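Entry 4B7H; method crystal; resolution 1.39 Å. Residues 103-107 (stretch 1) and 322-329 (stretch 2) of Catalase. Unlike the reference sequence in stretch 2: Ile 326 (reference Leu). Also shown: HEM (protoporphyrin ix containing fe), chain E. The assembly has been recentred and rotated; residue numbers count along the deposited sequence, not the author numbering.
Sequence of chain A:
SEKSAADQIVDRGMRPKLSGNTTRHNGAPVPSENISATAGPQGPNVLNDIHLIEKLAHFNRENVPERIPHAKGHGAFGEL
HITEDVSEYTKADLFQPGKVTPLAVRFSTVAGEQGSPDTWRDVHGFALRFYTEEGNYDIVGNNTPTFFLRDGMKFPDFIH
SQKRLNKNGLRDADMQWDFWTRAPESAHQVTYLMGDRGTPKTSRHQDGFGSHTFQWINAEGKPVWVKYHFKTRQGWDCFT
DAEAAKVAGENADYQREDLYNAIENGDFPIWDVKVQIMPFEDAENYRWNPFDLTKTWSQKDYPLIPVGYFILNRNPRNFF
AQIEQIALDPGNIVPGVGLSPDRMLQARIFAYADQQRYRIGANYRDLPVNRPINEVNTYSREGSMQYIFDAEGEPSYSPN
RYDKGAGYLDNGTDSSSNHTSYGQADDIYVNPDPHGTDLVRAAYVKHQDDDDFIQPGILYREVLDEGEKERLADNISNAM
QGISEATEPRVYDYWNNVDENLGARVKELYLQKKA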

# COMPACT_ATOMS: atom_id res chain seq x y z
N LEU A 103 24.41 12.84 -14.70
CA LEU A 103 23.02 12.81 -15.09
C LEU A 103 22.45 11.40 -15.17
O LEU A 103 23.19 10.41 -15.31
CB LEU A 103 22.81 13.54 -16.43
CG LEU A 103 23.27 12.83 -17.71
CD1 LEU A 103 22.25 11.82 -18.26
CD2 LEU A 103 23.58 13.87 -18.78
N ALA A 104 21.12 11.33 -15.09
CA ALA A 104 20.36 10.15 -15.45
C ALA A 104 19.40 10.55 -16.56
O ALA A 104 19.04 11.72 -16.68
CB ALA A 104 19.56 9.64 -14.26
N VAL A 105 18.99 9.58 -17.37
CA VAL A 105 17.96 9.82 -18.38
C VAL A 105 17.05 8.61 -18.47
O VAL A 105 17.49 7.48 -18.30
CB VAL A 105 18.58 10.15 -19.78
CG1 VAL A 105 19.27 8.92 -20.39
CG2 VAL A 105 17.53 10.68 -20.73
N ARG A 106 15.76 8.85 -18.70
CA ARG A 106 14.84 7.78 -19.06
C ARG A 106 14.09 8.18 -20.32
O ARG A 106 13.58 9.31 -20.43
CB ARG A 106 13.87 7.45 -17.91
CG ARG A 106 12.97 6.23 -18.18
CD ARG A 106 12.14 5.89 -16.95
NE ARG A 106 11.23 4.75 -17.13
CZ ARG A 106 10.02 4.83 -17.69
NH1 ARG A 106 9.58 6.00 -18.16
NH2 ARG A 106 9.26 3.74 -17.79
N PHE A 107 14.07 7.28 -21.29
CA PHE A 107 13.31 7.43 -22.53
C PHE A 107 12.12 6.50 -22.44
O PHE A 107 12.16 5.49 -21.74
CB PHE A 107 14.15 7.02 -23.73
CG PHE A 107 15.42 7.81 -23.91
CD1 PHE A 107 15.39 9.09 -24.46
CD2 PHE A 107 16.65 7.27 -23.55
CE1 PHE A 107 16.56 9.82 -24.63
CE2 PHE A 107 17.82 7.99 -23.72
CZ PHE A 107 17.77 9.27 -24.26
N GLN A 322 17.09 1.16 -10.52
CA GLN A 322 17.62 2.47 -10.92
C GLN A 322 16.85 3.18 -12.02
O GLN A 322 16.97 4.40 -12.16
CB GLN A 322 19.09 2.32 -11.32
CG GLN A 322 19.95 1.88 -10.15
CD GLN A 322 21.37 1.58 -10.56
OE1 GLN A 322 21.61 0.95 -11.60
NE2 GLN A 322 22.32 2.02 -9.76
N ILE A 323 16.08 2.42 -12.81
CA ILE A 323 15.28 2.99 -13.89
C ILE A 323 13.78 2.91 -13.57
O ILE A 323 13.08 3.92 -13.57
CB ILE A 323 15.57 2.34 -15.27
CG1 ILE A 323 17.06 2.47 -15.60
CG2 ILE A 323 14.71 2.97 -16.35
CD1 ILE A 323 17.58 3.90 -15.69
N GLU A 324 13.28 1.71 -13.26
CA GLU A 324 11.86 1.62 -12.92
C GLU A 324 11.52 2.51 -11.73
O GLU A 324 10.48 3.17 -11.72
CB GLU A 324 11.41 0.17 -12.67
CG GLU A 324 9.92 0.04 -12.35
CD GLU A 324 8.99 0.40 -13.51
OE1 GLU A 324 9.44 0.36 -14.68
OE2 GLU A 324 7.81 0.73 -13.25
N GLN A 325 12.42 2.54 -10.74
CA GLN A 325 12.21 3.30 -9.51
C GLN A 325 12.70 4.76 -9.54
O GLN A 325 12.54 5.48 -8.55
CB GLN A 325 12.89 2.62 -8.32
CG GLN A 325 12.29 1.28 -7.96
CD GLN A 325 12.82 0.73 -6.65
OE1 GLN A 325 12.06 0.17 -5.85
NE2 GLN A 325 14.14 0.87 -6.42
N ILE A 326 13.31 5.20 -10.64
CA ILE A 326 13.65 6.62 -10.71
C ILE A 326 12.35 7.42 -10.69
O ILE A 326 11.31 6.96 -11.19
CB ILE A 326 14.56 6.97 -11.92
CG1 ILE A 326 15.34 8.26 -11.63
CG2 ILE A 326 13.77 7.09 -13.23
CD1 ILE A 326 16.45 8.54 -12.63
N ALA A 327 12.40 8.58 -10.05
CA ALA A 327 11.21 9.41 -9.89
C ALA A 327 11.50 10.77 -10.51
O ALA A 327 11.89 11.72 -9.82
CB ALA A 327 10.87 9.56 -8.40
N LEU A 328 11.37 10.84 -11.83
CA LEU A 328 11.70 12.07 -12.55
C LEU A 328 10.52 13.03 -12.43
O LEU A 328 9.37 12.62 -12.54
CB LEU A 328 12.04 11.75 -14.00
CG LEU A 328 13.37 10.97 -14.11
CD1 LEU A 328 13.48 10.18 -15.41
CD2 LEU A 328 14.57 11.92 -13.98
N ASP A 329 10.80 14.31 -12.17
CA ASP A 329 9.76 15.23 -11.72
C ASP A 329 10.12 16.66 -12.15
O ASP A 329 11.15 17.18 -11.73
CB ASP A 329 9.67 15.09 -10.20
CG ASP A 329 8.72 16.07 -9.54
OD1 ASP A 329 8.00 16.82 -10.24
OD2 ASP A 329 8.68 16.08 -8.29
CHA HEM E . 5.24 10.77 -16.96
CHB HEM E . 1.73 13.79 -15.53
CHC HEM E . 2.34 16.32 -19.62
CHD HEM E . 6.65 14.23 -20.10
C1A HEM E . 4.24 11.35 -16.23
C2A HEM E . 3.76 10.90 -14.93
C3A HEM E . 2.80 11.76 -14.54
C4A HEM E . 2.63 12.76 -15.57
CMA HEM E . 1.98 11.74 -13.25
CAA HEM E . 4.30 9.68 -14.17
CBA HEM E . 5.49 10.09 -13.32
CGA HEM E . 5.96 9.00 -12.40
O1A HEM E . 7.20 8.90 -12.22
O2A HEM E . 5.13 8.24 -11.83
C1B HEM E . 1.56 14.73 -16.52
C2B HEM E . 0.55 15.77 -16.55
C3B HEM E . 0.71 16.45 -17.70
C4B HEM E . 1.83 15.88 -18.41
CMB HEM E . -0.50 15.97 -15.44
CAB HEM E . -0.06 17.67 -18.25
CBB HEM E . -0.66 18.55 -17.45
C1C HEM E . 3.65 16.10 -20.02
C2C HEM E . 4.47 16.94 -20.87
C3C HEM E . 5.67 16.34 -20.99
C4C HEM E . 5.63 15.13 -20.21
CMC HEM E . 4.00 18.27 -21.52
CAC HEM E . 6.94 16.81 -21.74
CBC HEM E . 7.23 18.10 -21.94
C1D HEM E . 6.63 13.08 -19.36
C2D HEM E . 7.68 12.12 -19.38
C3D HEM E . 7.26 11.05 -18.41
C4D HEM E . 5.99 11.46 -17.88
CMD HEM E . 8.96 12.17 -20.21
CAD HEM E . 8.08 9.81 -18.07
CBD HEM E . 9.19 10.22 -17.10
CGD HEM E . 10.02 8.99 -16.88
O1D HEM E . 10.05 8.46 -15.74
O2D HEM E . 10.63 8.51 -17.87
NA HEM E . 3.54 12.49 -16.59
NB HEM E . 2.32 14.82 -17.67
NC HEM E . 4.39 15.00 -19.62
ND HEM E . 5.63 12.66 -18.48
FE HEM E . 3.95 13.71 -18.13
O HOH W 1 11.00 1.65 -16.71

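This is a small, mainly apolar contact between a β-strand and the end of a helix with the loop that follows, built largely around an arginine whose aliphatic part packs on apolar side chains and whose charged end reaches a water and the heme. The two stretches belong to one chain, and touching residues are at least 217 positions apart in sequence. Together they bury 270 Å².

Stretch 1 is strand throughout and runs on in both directions. Stretch 2 begins in helix, with a wider pi-type turn at 322-324, and then continues as loop. Within it, the backbone N of Ile 326 donates a hydrogen bond to O of Ile 323 at 3.2 Å. No hydrogen bond joins the two stretches directly. The backbones stay well apart: the nearest CA atoms, those of Arg 106 and Ile 323, are 7.1 Å from each other. Side chains fill the space between them.

The alternation of the strand sets which side chains face stretch 2. Ala 104 and Arg 106 point toward stretch 2, while Val 105 points away. Val 105 approaches stretch 2 through its backbone, with its O 4.4 Å from CD1 of Ile 323. The small side chain of Ala 104 meets the extended side chain of Ile 326, CB to CD1, at 3.7 Å. This is a plain van der Waals contact. Ile 326 differs from the reference sequence, which has Leu here.

Arg 106 contributes the largest covered area, 87 Å². Its first three chi angles are all t, so the aliphatic part is stretched out and lies against apolar groups. CB of Arg 106 is 3.7 Å from CD1 of Leu 328. CD of Arg 106 is 3.9 Å from CG2 of Ile 323 and 4.2 Å from CG2 of Ile 326. The methylene groups pack like a hydrocarbon, while the charge sits at the guanidinium.

That charged end finds polar partners. Arg 106 NH1 donates a hydrogen bond to the heme carboxylate oxygen O2D at 2.7 Å, with a nearly straight angle of 161°. Opposite charges favor this pairing. Leu 328 also lies close to the same carboxylate, with CD1 3.9 Å from heme O1D.

Glu 324 points away at CA-to-CB, but its end comes nearer. Its OE1 is 4.6 Å from Arg 106 NH2, beyond salt-bridge range. Water 1 bridges the gap: it accepts a hydrogen bond from Arg 106 NH2 at 2.9 Å and can donate one to Glu 324 OE1, also at 2.9 Å.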